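Local coordinates for putative Acetyltransferase from the GNAT family (Novosphingobium aromaticivorans DSM 12444, PDB 3EC4), which probably transfers an acyl group, as GNAT-family acetyltransferases do, at residues W13-G17 / G18-E22; L30-L33 / D34-Y37; A184-A188 / R189-P193. All blocks are in the same frame, centred on the assembly; numbering follows the deposited sequence.

Contact 1: W13-G17 / G18-E22; sequences WNSLG and GPQSE
Ser15 and Gln20 form the tight part of this helix end, where the chain leaves helix 11-17 and folds back over its last turn. The carbonyl oxygen of Ser15 receives the backbone N of Gln20 at 2.9 Å, the donor tilted 20° from the carbonyl plane and the bond rather bent. Ser15 O also takes a weak second bond from Gly18 N at 3.2 Å, so the last turn of the helix is held by two N-H groups of the turn that follows. That turn is a type I beta turn from Gly18 to Ser21, closed by Ser21 N bonding to Gly18 O.

The side chains meet beside these bonds at one point: Gln20, extended beyond CG, lays its OE1 3.4 Å from Ser15 CB. Ser15 OG sits between its own backbone N and carbonyl carbon (chi1 63°), and from there a water bridges the pair, donating to Ser15 OG at 2.9 Å and to Gln20 OE1 at 2.7 Å. Both polar ends have further partners: Ser15 OG bonds to Pro11 O one turn back, while the Gln20 amide reaches Arg150 O through NE2 and Arg152 N through OE1. The Leu16 methyl CD2 rests 3.9 Å from the carbonyl oxygen Gln20 O.

The other side is looser and faces solvent. Gly17, Pro19 and Ser21 are exposed, and their contacts are mostly backbone; the most notable is a CA-H...O approach of Ser21 CA to Leu16 O at 3.1 Å. At Gly18 a side chain would collide with Asn14 O and with the Pro19 ring.

Buried polar groups on the inner side are thus paired through backbone, water and amide, so that the Gln20 side chain ties the helix end to the segment around Arg150 and Arg152.

Contact 2: L30-L33 / D34-Y37; sequences LRRL and DPAY
Leu33 and Tyr37 supply the apolar part of this turn, their side chains crossing at about a right angle. Leu33 CD1 meets Tyr37 CB at 3.8 Å, and CD2 lies beside the Tyr37 backbone. The isobutyl group of Leu33, its CG turned anti to N (chi1 175°), also packs against the Asp34 peptide; helix 11-17 touches it through Leu16. With an alanine at Leu33, CG and both methyls are gone, which would probably open a gap between Leu16 and Tyr37 CB and let the Tyr37 side chain shift. The Tyr37 ring in turn meets Tyr131 edge-to-face.

Polar contacts hold the turn itself. Asp34 OD1 accepts from Ala36 N at 2.9 Å, an Asx turn, the donor standing 45° out of the carboxylate plane, and Tyr37 N bonds back to Asp34 O at 2.8 Å. Together they bend the chain after strand 30-32, on its way to its antiparallel partner, strand 41-43.

A third kind of contact joins a charged plane to a proline ring. The Arg32 chain, bent at chi2 (70°), turns one face of its guanidinium toward Pro35, whose CG lies 3.8 Å above that plane, offset toward the rim; the nearest pair is Arg32 NH2 and Pro35 CG at 4.0 Å. Arg32 NH1 is held by a bond to Gly38 O farther round the loop.

Contact 3: A184-A188 / R189-P193; sequences AGMAA and RGEVP
Met186, a selenomethionine, presents its backbone oxygen to the chain folding back over the end of helix 174-188. Glu191 N bonds to Met186 O at 3.0 Å and Gly190 N to Ala187 O at 2.9 Å; with Gly190 at positive phi (75°), these make a Schellman motif. Arg189 N keeps the helical bond to Gly185 O at 3.2 Å and adds a weak one to Met186 O.

Bent at chi3 (-57°), the Arg189 chain brings one face of its guanidinium over Gly185 O. Its NE and NH2 grip the Glu191 carboxylate in a side-on salt bridge, at 2.9 Å to OE2 and 2.8 Å to OE1, both oxygens near the guanidinium plane. OE1 is met on its syn side, OE2 from 44° out of the carboxylate plane, so the groups are not coplanar. Met186 CG tucks beneath the pair, 3.7 Å from Arg189 NH2, and SE slides past the Pro193 ring at 3.7 Å from CB.

Farther out, Glu149 makes a salt bridge with Arg189 NH2 and Arg152 with Glu191 OE1, while Ala158 and Val160 of strand 157-165 touch Met186. The cap closes the helix of this beta-alpha-beta unit before strand 192-198. Arg152 NH2 comes close to Arg189 NH2, like charges that Glu149 and Glu191 probably offset.

How the contacts relate
Contacts 1 and 2 lie side by side in the N-terminal part of the chain, about 10 Å apart, centre to centre. They touch where Trp13 O probably bonds to Arg31 NH1 and where Leu16 packs on the backbone of Arg32 and Leu33, at the end of strand 30-32. Contact 3 belongs to the beta-alpha-beta unit of the acetyltransferase fold, about 19 Å from contact 1 and 25 Å from contact 2, centre to centre. Contacts 1 and 3 are partly buried helix ends, the former tied by water and amide, the latter by paired charges; Arg152 is a common neighbour of both. Contact 2 is a surface turn after a strand, mixing apolar packing with an Asx turn.

Contact 1: W13-G17 / G18-E22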
# COMPACT_ATOMS: atom_id res chain seq x y z
N TRP A 13 11.79 -0.17 -3.05
CA TRP A 13 13.21 -0.01 -2.91
C TRP A 13 13.51 1.18 -2.02
O TRP A 13 14.24 1.07 -1.02
CB TRP A 13 13.87 0.11 -4.27
CG TRP A 13 15.38 0.26 -4.24
CD1 TRP A 13 16.07 1.40 -4.44
CD2 TRP A 13 16.37 -0.78 -4.05
NE1 TRP A 13 17.42 1.17 -4.39
CE2 TRP A 13 17.63 -0.16 -4.13
CE3 TRP A 13 16.30 -2.15 -3.78
CZ2 TRP A 13 18.83 -0.86 -3.97
CZ3 TRP A 13 17.48 -2.85 -3.63
CH2 TRP A 13 18.74 -2.19 -3.70
N ASN A 14 12.89 2.30 -2.35
CA ASN A 14 13.25 3.54 -1.70
C ASN A 14 12.75 3.64 -0.26
O ASN A 14 13.45 4.14 0.60
CB ASN A 14 12.80 4.68 -2.56
CG ASN A 14 13.66 4.84 -3.79
OD1 ASN A 14 14.85 4.46 -3.82
ND2 ASN A 14 13.09 5.43 -4.81
N SER A 15 11.56 3.10 -0.00
CA SER A 15 11.03 3.10 1.38
C SER A 15 11.91 2.24 2.28
O SER A 15 12.24 2.63 3.38
CB SER A 15 9.55 2.66 1.43
OG SER A 15 9.37 1.33 0.98
N LEU A 16 12.27 1.06 1.79
CA LEU A 16 13.08 0.11 2.58
C LEU A 16 14.55 0.50 2.74
O LEU A 16 15.22 0.02 3.66
CB LEU A 16 12.97 -1.30 1.99
CG LEU A 16 11.59 -1.95 2.03
CD1 LEU A 16 11.63 -3.30 1.27
CD2 LEU A 16 11.14 -2.10 3.51
N GLY A 17 15.05 1.37 1.87
CA GLY A 17 16.36 1.98 2.05
C GLY A 17 16.33 3.33 2.74
O GLY A 17 17.39 3.82 3.16
N GLY A 18 15.14 3.88 2.90
CA GLY A 18 14.91 5.22 3.44
C GLY A 18 14.19 5.19 4.76
O GLY A 18 14.62 4.48 5.64
N PRO A 19 13.10 5.99 4.91
CA PRO A 19 12.39 6.08 6.18
C PRO A 19 12.05 4.73 6.84
O PRO A 19 12.08 4.64 8.05
CB PRO A 19 11.13 6.89 5.84
CG PRO A 19 11.48 7.66 4.66
CD PRO A 19 12.51 6.89 3.89
N GLN A 20 11.75 3.67 6.05
CA GLN A 20 11.38 2.38 6.62
C GLN A 20 12.48 1.30 6.60
O GLN A 20 12.22 0.09 6.52
CB GLN A 20 10.05 1.91 5.96
CG GLN A 20 8.92 2.76 6.46
CD GLN A 20 7.73 2.76 5.53
OE1 GLN A 20 7.87 2.52 4.33
NE2 GLN A 20 6.56 3.09 6.05
N SER A 21 13.72 1.76 6.69
CA SER A 21 14.85 0.86 6.61
C SER A 21 14.85 -0.18 7.76
O SER A 21 15.40 -1.25 7.58
CB SER A 21 16.15 1.68 6.60
OG SER A 21 16.25 2.34 7.84
N GLU A 22 14.25 0.14 8.90
CA GLU A 22 14.12 -0.84 10.01
C GLU A 22 13.17 -2.02 9.69
O GLU A 22 13.23 -3.06 10.33
CB GLU A 22 13.64 -0.16 11.31
CG GLU A 22 14.77 0.54 12.07
CD GLU A 22 14.37 1.00 13.49
OE1 GLU A 22 13.57 0.31 14.17
OE2 GLU A 22 14.89 2.05 13.92
O HOH W 1 7.99 0.07 3.18

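Contact 2: L30-L33 / D34-Y37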
# COMPACT_ATOMS: atom_id res chain seq x y z
N LEU A 30 19.52 -6.68 -2.05
CA LEU A 30 18.11 -7.05 -1.96
C LEU A 30 17.50 -6.35 -0.78
O LEU A 30 18.14 -6.18 0.26
CB LEU A 30 17.96 -8.59 -1.80
CG LEU A 30 18.43 -9.41 -3.02
CD1 LEU A 30 18.38 -10.92 -2.73
CD2 LEU A 30 17.67 -9.09 -4.31
N ARG A 31 16.27 -5.92 -0.97
CA ARG A 31 15.46 -5.37 0.11
C ARG A 31 14.15 -6.11 0.18
O ARG A 31 13.48 -6.31 -0.85
CB ARG A 31 15.23 -3.86 -0.04
CG ARG A 31 16.55 -3.10 0.03
CD ARG A 31 16.43 -1.61 -0.22
NE ARG A 31 17.79 -1.05 -0.33
CZ ARG A 31 18.08 0.17 -0.76
NH1 ARG A 31 17.10 1.02 -1.11
NH2 ARG A 31 19.35 0.56 -0.82
N ARG A 32 13.80 -6.54 1.39
CA ARG A 32 12.58 -7.33 1.62
C ARG A 32 11.85 -6.81 2.82
O ARG A 32 12.43 -6.66 3.88
CB ARG A 32 12.98 -8.80 1.82
CG ARG A 32 11.89 -9.76 2.32
CD ARG A 32 10.88 -9.97 1.24
NE ARG A 32 9.90 -11.09 1.41
CZ ARG A 32 8.66 -10.95 1.90
NH1 ARG A 32 8.21 -9.77 2.40
NH2 ARG A 32 7.85 -12.00 1.93
N LEU A 33 10.59 -6.44 2.64
CA LEU A 33 9.79 -5.97 3.74
C LEU A 33 9.62 -7.14 4.73
O LEU A 33 9.41 -8.30 4.34
CB LEU A 33 8.43 -5.45 3.24
CG LEU A 33 7.35 -5.00 4.23
CD1 LEU A 33 7.79 -3.80 5.02
CD2 LEU A 33 6.02 -4.79 3.47
N ASP A 34 9.72 -6.82 6.01
CA ASP A 34 9.38 -7.79 7.03
C ASP A 34 8.03 -8.42 6.63
O ASP A 34 7.06 -7.72 6.46
CB ASP A 34 9.29 -7.06 8.36
CG ASP A 34 8.94 -7.96 9.52
OD1 ASP A 34 8.41 -9.08 9.34
OD2 ASP A 34 9.18 -7.49 10.64
N PRO A 35 7.99 -9.76 6.45
CA PRO A 35 6.73 -10.43 6.11
C PRO A 35 5.54 -10.19 7.04
O PRO A 35 4.38 -10.38 6.60
CB PRO A 35 7.10 -11.90 6.12
CG PRO A 35 8.56 -11.91 5.86
CD PRO A 35 9.12 -10.69 6.45
N ALA A 36 5.79 -9.78 8.29
CA ALA A 36 4.72 -9.43 9.20
C ALA A 36 3.97 -8.20 8.69
O ALA A 36 2.79 -8.01 8.98
CB ALA A 36 5.27 -9.17 10.62
N TYR A 37 4.69 -7.34 7.98
CA TYR A 37 4.11 -6.14 7.40
C TYR A 37 3.54 -6.35 6.01
O TYR A 37 2.54 -5.78 5.67
CB TYR A 37 5.11 -5.01 7.40
CG TYR A 37 5.43 -4.45 8.75
CD1 TYR A 37 6.24 -5.12 9.64
CD2 TYR A 37 4.96 -3.20 9.12
CE1 TYR A 37 6.58 -4.57 10.88
CE2 TYR A 37 5.29 -2.63 10.36
CZ TYR A 37 6.09 -3.32 11.22
OH TYR A 37 6.37 -2.76 12.45

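Contact 3: A184-A188 / R189-P193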
# COMPACT_ATOMS: atom_id res chain seq x y z
N ALA A 184 -5.26 14.24 5.86
CA ALA A 184 -5.20 15.33 6.81
C ALA A 184 -4.01 15.14 7.75
O ALA A 184 -3.30 16.11 8.08
CB ALA A 184 -6.50 15.40 7.56
N GLY A 185 -3.80 13.91 8.20
CA GLY A 185 -2.71 13.62 9.14
C GLY A 185 -1.37 13.79 8.45
O GLY A 185 -0.44 14.38 9.00
N MSE A 186 -1.29 13.27 7.21
CA MSE A 186 -0.10 13.47 6.37
C MSE A 186 0.20 14.97 6.18
O MSE A 186 1.30 15.47 6.48
CB MSE A 186 -0.28 12.77 5.03
CG MSE A 186 -0.31 11.25 5.21
SE MSE A 186 -0.75 10.45 3.52
CE MSE A 186 -0.63 8.60 4.03
N ALA A 187 -0.83 15.71 5.79
CA ALA A 187 -0.75 17.16 5.67
C ALA A 187 -0.23 17.85 6.92
O ALA A 187 0.63 18.73 6.81
CB ALA A 187 -2.11 17.74 5.27
N ALA A 188 -0.75 17.48 8.10
CA ALA A 188 -0.36 18.04 9.36
C ALA A 188 1.16 17.90 9.56
O ALA A 188 1.78 18.81 10.09
CB ALA A 188 -1.09 17.40 10.54
N ARG A 189 1.72 16.77 9.11
CA ARG A 189 3.15 16.50 9.21
C ARG A 189 3.98 17.03 8.03
O ARG A 189 5.19 16.88 7.99
CB ARG A 189 3.39 14.96 9.38
CG ARG A 189 2.77 14.35 10.61
CD ARG A 189 3.17 12.91 10.86
NE ARG A 189 2.84 12.07 9.70
CZ ARG A 189 1.74 11.35 9.55
NH1 ARG A 189 0.83 11.22 10.50
NH2 ARG A 189 1.56 10.70 8.41
N GLY A 190 3.34 17.68 7.06
CA GLY A 190 4.08 18.20 5.90
C GLY A 190 4.49 17.14 4.90
O GLY A 190 5.47 17.32 4.19
N GLU A 191 3.74 16.06 4.85
CA GLU A 191 3.96 14.98 3.91
C GLU A 191 2.94 15.06 2.79
O GLU A 191 1.78 15.48 2.98
CB GLU A 191 3.83 13.61 4.58
CG GLU A 191 4.79 13.40 5.72
CD GLU A 191 4.33 12.34 6.70
OE1 GLU A 191 3.30 11.67 6.46
OE2 GLU A 191 5.01 12.19 7.72
N VAL A 192 3.40 14.64 1.62
CA VAL A 192 2.61 14.55 0.44
C VAL A 192 2.05 13.10 0.29
O VAL A 192 2.83 12.10 0.23
CB VAL A 192 3.46 14.93 -0.83
CG1 VAL A 192 2.64 14.68 -2.11
CG2 VAL A 192 4.06 16.37 -0.77
N PRO A 193 0.71 12.97 0.26
CA PRO A 193 0.08 11.69 -0.01
C PRO A 193 0.29 11.23 -1.42
O PRO A 193 0.30 12.04 -2.34
CB PRO A 193 -1.43 11.95 0.23
CG PRO A 193 -1.48 13.23 1.02
CD PRO A 193 -0.30 14.01 0.57